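Local coordinates for blue-light-activated histidine kinase 2 (Erythrobacter litoralis HTCC2594, PDB 4R38), which senses blue light through an N-terminal flavin-binding LOV domain, the part described here, and acts as a histidine kinase involved in increased bacterial virulence on exposure to light, at residues Val41-Ala44 against Phe45-Met48; Arg76-Lys79 against Ala80-Cys84. All blocks are in the same frame, centred on the assembly; numbering follows the deposited sequence.

Interaction 1 (Val41-Ala44 against Phe45-Met48); sequences VNRA and FEQM
Val-41, at the end of strand 38-41, lays its CG1 methyl over one face of the Phe-45 ring, 4.1 Å from the ring centroid and off toward the rim, a CH-pi contact; its CB lies 3.7 Å from Phe-45 CD2. A beta-branched residue suits a strand end and offers compact methyls to the aromatic face. Asn-42 is the N-cap of helix 43-49. Its CG sits between the backbone N and the carbonyl carbon (chi1 65°), which folds the short side chain back so that OD1 accepts from Phe-45 N at 3.1 Å, the donor tilted 32° from the carbonyl plane. OD1 also accepts from Leu-26 N, while ND2 donates to Phe-24 O, so the buried amide ties the helix start to strand 25-30 and the residue before it. The backbone O of Asn-42 receives Glu-46 N at 3.2 Å, opening the helical bonding. In this PAS fold the capped helix carries Phe-45 inward: with CG anti to the backbone N, the ring reaches Thr-27, Gln-124 and Cys-61, the cysteine that can form the flavin adduct but is not attached here, close to the riboflavin. Arg-43 begins the exposed side of the helix. Its O accepts from Gln-47 N at 2.9 Å, and its extended chain passes across the end of Gln-47, whose NE2 lies 3.1 Å from Arg-43 NE; both are donors, so the pair is not hydrogen-bonded, and the guanidinium and amide planes stand 78° apart. Glu-46 uses OE2 to accept from Arg-53 N. Ala-44, a good helix former with only a methyl here, accepts through O from Met-48 N at 3.0 Å, while the Met-48 side chain leads away to Phe-101 and Asn-103.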
ATOM      1  N   VAL A  41       5.057  -1.844   8.397  1.00 37.14           N
ATOM      2  CA  VAL A  41       3.601  -1.939   8.438  1.00 37.48           C
ATOM      3  C   VAL A  41       3.291  -2.006   9.928  1.00 40.40           C
ATOM      4  O   VAL A  41       4.156  -2.401  10.722  1.00 41.03           O
ATOM      5  CB  VAL A  41       3.034  -3.175   7.676  1.00 38.88           C
ATOM      6  CG1 VAL A  41       3.535  -3.184   6.243  1.00 37.35           C
ATOM      7  CG2 VAL A  41       3.380  -4.497   8.379  1.00 40.51           C
ATOM      8  N   ASN A  42       2.082  -1.615  10.317  1.00 36.63           N
ATOM      9  CA  ASN A  42       1.681  -1.770  11.698  1.00 37.78           C
ATOM     10  C   ASN A  42       0.730  -2.950  11.935  1.00 40.84           C
ATOM     11  O   ASN A  42       0.347  -3.693  11.025  1.00 40.89           O
ATOM     12  CB  ASN A  42       1.063  -0.469  12.222  1.00 40.66           C
ATOM     13  CG  ASN A  42      -0.231  -0.095  11.535  1.00 37.64           C
ATOM     14  OD1 ASN A  42      -0.713  -0.793  10.648  1.00 37.82           O
ATOM     15  ND2 ASN A  42      -0.808   1.045  11.961  1.00 41.60           N
ATOM     16  N   ARG A  43       0.354  -3.107  13.198  1.00 41.72           N
ATOM     17  CA  ARG A  43      -0.502  -4.209  13.595  1.00 44.25           C
ATOM     18  C   ARG A  43      -1.855  -4.148  12.891  1.00 39.80           C
ATOM     19  O   ARG A  43      -2.431  -5.177  12.581  1.00 41.26           O
ATOM     20  CB  ARG A  43      -0.694  -4.176  15.117  1.00 50.05           C
ATOM     21  CG  ARG A  43      -1.448  -5.366  15.652  1.00 63.93           C
ATOM     22  CD  ARG A  43      -1.600  -5.298  17.169  1.00 75.05           C
ATOM     23  NE  ARG A  43      -2.453  -6.381  17.659  1.00 86.45           N
ATOM     24  CZ  ARG A  43      -2.881  -6.499  18.913  1.00 92.00           C
ATOM     25  NH1 ARG A  43      -2.543  -5.598  19.830  1.00 89.92           N
ATOM     26  NH2 ARG A  43      -3.657  -7.526  19.247  1.00 95.51           N
ATOM     27  N   ALA A  44      -2.392  -2.949  12.666  1.00 39.95           N
ATOM     28  CA  ALA A  44      -3.676  -2.833  11.956  1.00 36.05           C
ATOM     29  C   ALA A  44      -3.589  -3.376  10.523  1.00 37.68           C
ATOM     30  O   ALA A  44      -4.558  -3.934  10.005  1.00 36.23           O
ATOM     31  CB  ALA A  44      -4.166  -1.370  11.943  1.00 36.59           C
ATOM     32  N   PHE A  45      -2.438  -3.207   9.878  1.00 39.52           N
ATOM     33  CA  PHE A  45      -2.224  -3.770   8.551  1.00 36.29           C
ATOM     34  C   PHE A  45      -2.240  -5.280   8.618  1.00 38.22           C
ATOM     35  O   PHE A  45      -2.872  -5.911   7.803  1.00 43.99           O
ATOM     36  CB  PHE A  45      -0.899  -3.318   7.973  1.00 31.18           C
ATOM     37  CG  PHE A  45      -0.589  -3.896   6.621  1.00 32.34           C
ATOM     38  CD1 PHE A  45      -0.973  -3.224   5.468  1.00 37.08           C
ATOM     39  CD2 PHE A  45       0.072  -5.106   6.507  1.00 35.84           C
ATOM     40  CE1 PHE A  45      -0.675  -3.741   4.220  1.00 42.93           C
ATOM     41  CE2 PHE A  45       0.377  -5.630   5.267  1.00 38.36           C
ATOM     42  CZ  PHE A  45      -0.001  -4.952   4.118  1.00 39.58           C
ATOM     43  N   GLU A  46      -1.535  -5.838   9.598  1.00 36.41           N
ATOM     44  CA  GLU A  46      -1.529  -7.282   9.805  1.00 39.32           C
ATOM     45  C   GLU A  46      -2.944  -7.811  10.012  1.00 41.94           C
ATOM     46  O   GLU A  46      -3.312  -8.815   9.438  1.00 41.23           O
ATOM     47  CB  GLU A  46      -0.676  -7.662  11.019  1.00 45.52           C
ATOM     48  CG  GLU A  46       0.798  -7.315  10.933  1.00 41.53           C
ATOM     49  CD  GLU A  46       1.566  -7.890  12.112  1.00 55.50           C
ATOM     50  OE1 GLU A  46       1.176  -7.619  13.273  1.00 55.06           O
ATOM     51  OE2 GLU A  46       2.539  -8.637  11.892  1.00 55.40           O
ATOM     52  N   GLN A  47      -3.741  -7.114  10.825  1.00 42.16           N
ATOM     53  CA  GLN A  47      -5.078  -7.600  11.144  1.00 45.70           C
ATOM     54  C   GLN A  47      -6.021  -7.522   9.957  1.00 45.04           C
ATOM     55  O   GLN A  47      -6.832  -8.422   9.750  1.00 51.75           O
ATOM     56  CB  GLN A  47      -5.674  -6.820  12.318  1.00 47.08           C
ATOM     57  CG  GLN A  47      -4.973  -7.067  13.641  1.00 57.65           C
ATOM     58  CD  GLN A  47      -5.501  -6.170  14.758  1.00 71.92           C
ATOM     59  OE1 GLN A  47      -6.327  -5.284  14.524  1.00 76.98           O
ATOM     60  NE2 GLN A  47      -5.021  -6.398  15.979  1.00 74.54           N
ATOM     61  N   MET A  48      -5.919  -6.454   9.174  1.00 37.23           N
ATOM     62  CA  MET A  48      -6.737  -6.307   7.969  1.00 43.05           C
ATOM     63  C   MET A  48      -6.376  -7.315   6.875  1.00 41.85           C
ATOM     64  O   MET A  48      -7.259  -7.901   6.241  1.00 40.20           O
ATOM     65  CB  MET A  48      -6.606  -4.897   7.398  1.00 38.91           C
ATOM     66  CG  MET A  48      -7.386  -4.681   6.084  1.00 41.09           C
ATOM     67  SD  MET A  48      -7.056  -3.060   5.357  1.00 51.18           S
ATOM     68  CE  MET A  48      -5.428  -3.378   4.656  1.00 53.54           C
TER

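Interaction 2 (Arg76-Lys79 against Ala80-Cys84); sequences RLAK and AIRNC. With RBF (riboflavin), chain E.
With CG beside the backbone N (chi1 -64°) and a bend at chi3 (-65°), the long Arg-82 side chain folds back along its own helix, and one face of its guanidinium lies against the backbone of Ala-78 and Lys-79, with Lys-79 CA 3.6 Å above the plane. Arg-82 NH1 comes to 3.5 Å from Ala-78 CB, where a bare methyl leaves room for the flat group, and Arg-82 NH2 forms a salt bridge to Glu-75. Asn-83 (chi1 -69°) has an amide short enough to turn back, ND2 meeting Lys-79 O at 2.9 Å from above the carbonyl plane. Asn-83 N reaches Lys-79 O from the opposite face at 3.0 Å, so two donors grip one carbonyl where helix 71-82 ends. A Schellman motif closes that end: Cys-84, at positive phi, is its C-prime residue, with Cys-84 N bonded to Ile-81 O and Glu-85 N to Ala-80 O, and a disulfide anchors Cys-84 to Cys-117. Ala-78 and Ile-81 line the riboflavin pocket of this LOV domain, Ile-81 CD1 approaching riboflavin O3' at 3.2 Å. Leu-77 CD1 lies 4.1 Å from riboflavin C1' while its side chain packs on Leu-105 and Ile-91.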
ATOM      1  N   ARG A  76      -2.900   4.460 -12.008  1.00 36.68           N
ATOM      2  CA  ARG A  76      -2.986   5.743 -11.289  1.00 36.12           C
ATOM      3  C   ARG A  76      -2.041   5.777 -10.075  1.00 39.56           C
ATOM      4  O   ARG A  76      -1.349   6.772  -9.824  1.00 42.18           O
ATOM      5  CB  ARG A  76      -4.444   6.021 -10.930  1.00 41.35           C
ATOM      6  CG  ARG A  76      -5.245   6.394 -12.179  1.00 45.50           C
ATOM      7  CD  ARG A  76      -6.608   6.990 -11.890  1.00 50.51           C
ATOM      8  NE  ARG A  76      -7.496   6.040 -11.229  1.00 51.96           N
ATOM      9  CZ  ARG A  76      -8.269   5.151 -11.843  1.00 54.32           C
ATOM     10  NH1 ARG A  76      -8.276   5.045 -13.168  1.00 56.36           N
ATOM     11  NH2 ARG A  76      -9.031   4.345 -11.119  1.00 55.95           N
ATOM     12  N   LEU A  77      -2.014   4.680  -9.328  1.00 34.63           N
ATOM     13  CA  LEU A  77      -1.093   4.499  -8.247  1.00 36.03           C
ATOM     14  C   LEU A  77       0.363   4.560  -8.693  1.00 36.78           C
ATOM     15  O   LEU A  77       1.152   5.260  -8.102  1.00 38.73           O
ATOM     16  CB  LEU A  77      -1.356   3.185  -7.531  1.00 34.07           C
ATOM     17  CG  LEU A  77      -2.705   2.999  -6.814  1.00 34.40           C
ATOM     18  CD1 LEU A  77      -2.774   1.627  -6.134  1.00 35.72           C
ATOM     19  CD2 LEU A  77      -2.977   4.064  -5.826  1.00 37.44           C
ATOM     20  N   ALA A  78       0.726   3.787  -9.712  1.00 33.61           N
ATOM     21  CA  ALA A  78       2.102   3.821 -10.192  1.00 35.26           C
ATOM     22  C   ALA A  78       2.498   5.215 -10.654  1.00 37.66           C
ATOM     23  O   ALA A  78       3.615   5.654 -10.413  1.00 36.89           O
ATOM     24  CB  ALA A  78       2.292   2.819 -11.333  1.00 37.71           C
ATOM     25  N   LYS A  79       1.604   5.895 -11.359  1.00 36.26           N
ATOM     26  CA  LYS A  79       1.900   7.236 -11.860  1.00 40.22           C
ATOM     27  C   LYS A  79       2.175   8.202 -10.705  1.00 44.05           C
ATOM     28  O   LYS A  79       3.132   8.992 -10.732  1.00 40.13           O
ATOM     29  CB  LYS A  79       0.724   7.747 -12.696  1.00 44.18           C
ATOM     30  CG  LYS A  79       1.025   9.006 -13.494  1.00 59.68           C
ATOM     31  CD  LYS A  79      -0.182   9.455 -14.309  1.00 71.82           C
ATOM     32  CE  LYS A  79       0.098  10.754 -15.055  1.00 85.24           C
ATOM     33  NZ  LYS A  79       1.282  10.655 -15.961  1.00 88.60           N
ATOM     34  N   ALA A  80       1.347   8.135  -9.670  1.00 44.18           N
ATOM     35  CA  ALA A  80       1.565   8.957  -8.488  1.00 42.06           C
ATOM     36  C   ALA A  80       2.953   8.689  -7.878  1.00 37.51           C
ATOM     37  O   ALA A  80       3.669   9.611  -7.529  1.00 37.62           O
ATOM     38  CB  ALA A  80       0.471   8.697  -7.478  1.00 40.37           C
ATOM     39  N   ILE A  81       3.332   7.416  -7.773  1.00 37.77           N
ATOM     40  CA  ILE A  81       4.651   7.064  -7.232  1.00 36.56           C
ATOM     41  C   ILE A  81       5.791   7.637  -8.084  1.00 41.76           C
ATOM     42  O   ILE A  81       6.728   8.213  -7.541  1.00 40.54           O
ATOM     43  CB  ILE A  81       4.805   5.550  -7.049  1.00 39.49           C
ATOM     44  CG1 ILE A  81       3.939   5.088  -5.870  1.00 40.05           C
ATOM     45  CG2 ILE A  81       6.264   5.160  -6.817  1.00 40.32           C
ATOM     46  CD1 ILE A  81       3.692   3.591  -5.837  1.00 42.48           C
ATOM     47  N   ARG A  82       5.695   7.521  -9.396  1.00 41.28           N
ATOM     48  CA  ARG A  82       6.734   8.029 -10.295  1.00 47.03           C
ATOM     49  C   ARG A  82       6.877   9.554 -10.214  1.00 49.51           C
ATOM     50  O   ARG A  82       7.974  10.093 -10.374  1.00 45.73           O
ATOM     51  CB  ARG A  82       6.445   7.620 -11.751  1.00 42.25           C
ATOM     52  CG  ARG A  82       6.464   6.099 -12.039  1.00 46.06           C
ATOM     53  CD  ARG A  82       6.529   5.768 -13.542  1.00 48.08           C
ATOM     54  NE  ARG A  82       5.325   6.202 -14.243  1.00 44.52           N
ATOM     55  CZ  ARG A  82       4.206   5.501 -14.382  1.00 39.18           C
ATOM     56  NH1 ARG A  82       4.093   4.258 -13.923  1.00 43.98           N
ATOM     57  NH2 ARG A  82       3.180   6.052 -15.009  1.00 44.92           N
ATOM     58  N   ASN A  83       5.768  10.246  -9.951  1.00 44.20           N
ATOM     59  CA  ASN A  83       5.740  11.713  -9.909  1.00 40.97           C
ATOM     60  C   ASN A  83       5.692  12.278  -8.502  1.00 41.83           C
ATOM     61  O   ASN A  83       5.407  13.479  -8.307  1.00 44.44           O
ATOM     62  CB  ASN A  83       4.537  12.231 -10.707  1.00 44.74           C
ATOM     63  CG  ASN A  83       4.691  11.999 -12.184  1.00 51.90           C
ATOM     64  OD1 ASN A  83       5.409  12.732 -12.863  1.00 55.42           O
ATOM     65  ND2 ASN A  83       4.025  10.967 -12.697  1.00 53.64           N
ATOM     66  N   CYS A  84       5.987  11.415  -7.529  1.00 37.26           N
ATOM     67  CA  CYS A  84       6.005  11.773  -6.108  1.00 41.92           C
ATOM     68  C   CYS A  84       4.774  12.606  -5.691  1.00 43.07           C
ATOM     69  O   CYS A  84       4.899  13.653  -5.039  1.00 42.68           O
ATOM     70  CB  CYS A  84       7.319  12.468  -5.776  1.00 46.55           C
ATOM     71  SG  CYS A  84       7.559  12.726  -3.989  1.00 55.45           S
TER
HETATM   72  N1  RBF E 201      -1.512  -1.548  -3.423  1.00 32.94           N
HETATM   73  C2  RBF E 201      -2.518  -2.362  -3.008  1.00 32.43           C
HETATM   74  O2  RBF E 201      -3.068  -3.100  -3.803  1.00 33.68           O
HETATM   75  N3  RBF E 201      -2.907  -2.332  -1.697  1.00 36.72           N
HETATM   76  C4  RBF E 201      -2.264  -1.588  -0.771  1.00 34.70           C
HETATM   77  O4  RBF E 201      -2.636  -1.584   0.425  1.00 33.47           O
HETATM   78  C4A RBF E 201      -1.163  -0.782  -1.157  1.00 32.00           C
HETATM   79  N5  RBF E 201      -0.438  -0.041  -0.279  1.00 30.60           N
HETATM   80  C5A RBF E 201       0.604   0.696  -0.698  1.00 29.86           C
HETATM   81  C6  RBF E 201       1.370   1.498   0.195  1.00 31.93           C
HETATM   82  C7  RBF E 201       2.460   2.248  -0.239  1.00 36.78           C
HETATM   83  C7M RBF E 201       3.210   3.081   0.831  1.00 35.29           C
HETATM   84  C8  RBF E 201       2.801   2.240  -1.591  1.00 33.17           C
HETATM   85  C8M RBF E 201       3.961   3.039  -2.189  1.00 38.39           C
HETATM   86  C9  RBF E 201       2.070   1.489  -2.469  1.00 33.20           C
HETATM   87  C9A RBF E 201       0.953   0.702  -2.063  1.00 33.32           C
HETATM   88  N10 RBF E 201       0.266  -0.069  -2.985  1.00 31.29           N
HETATM   89  C10 RBF E 201      -0.814  -0.822  -2.547  1.00 30.46           C
HETATM   90  C1' RBF E 201       0.538  -0.040  -4.423  1.00 32.03           C
HETATM   91  C2' RBF E 201       1.491  -1.092  -4.977  1.00 29.30           C
HETATM   92  O2' RBF E 201       2.501  -1.271  -4.069  1.00 33.78           O
HETATM   93  C3' RBF E 201       2.045  -0.605  -6.313  1.00 33.86           C
HETATM   94  O3' RBF E 201       2.814   0.549  -6.115  1.00 34.84           O
HETATM   95  C4' RBF E 201       0.931  -0.268  -7.301  1.00 33.84           C
HETATM   96  O4' RBF E 201       0.130  -1.391  -7.567  1.00 33.45           O
HETATM   97  C5' RBF E 201       1.511   0.250  -8.611  1.00 33.89           C
HETATM   98  O5' RBF E 201       2.377  -0.717  -9.178  1.00 35.28           O

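Overall arrangement
Both contacts are local, one at each of two helices of a single LOV (PAS-fold) domain, and they come in series along the chain. Interaction 1 marks the start of helix 43-49, just after edge strand 38-41 of the antiparallel sheet; interaction 2 marks the end of helix 71-82, just before the other edge strand, 87-94. Their centres are 24 Å apart, on opposite sides of the chain's centre, and their nearest atoms stay about 12 Å apart. Both lie next to the flavin pocket of the photosensory domain: residues 76-84 touch the riboflavin directly, at the ribityl chain and a ring methyl, whereas residues 41-48 approach it and Cys-61 through Phe-45.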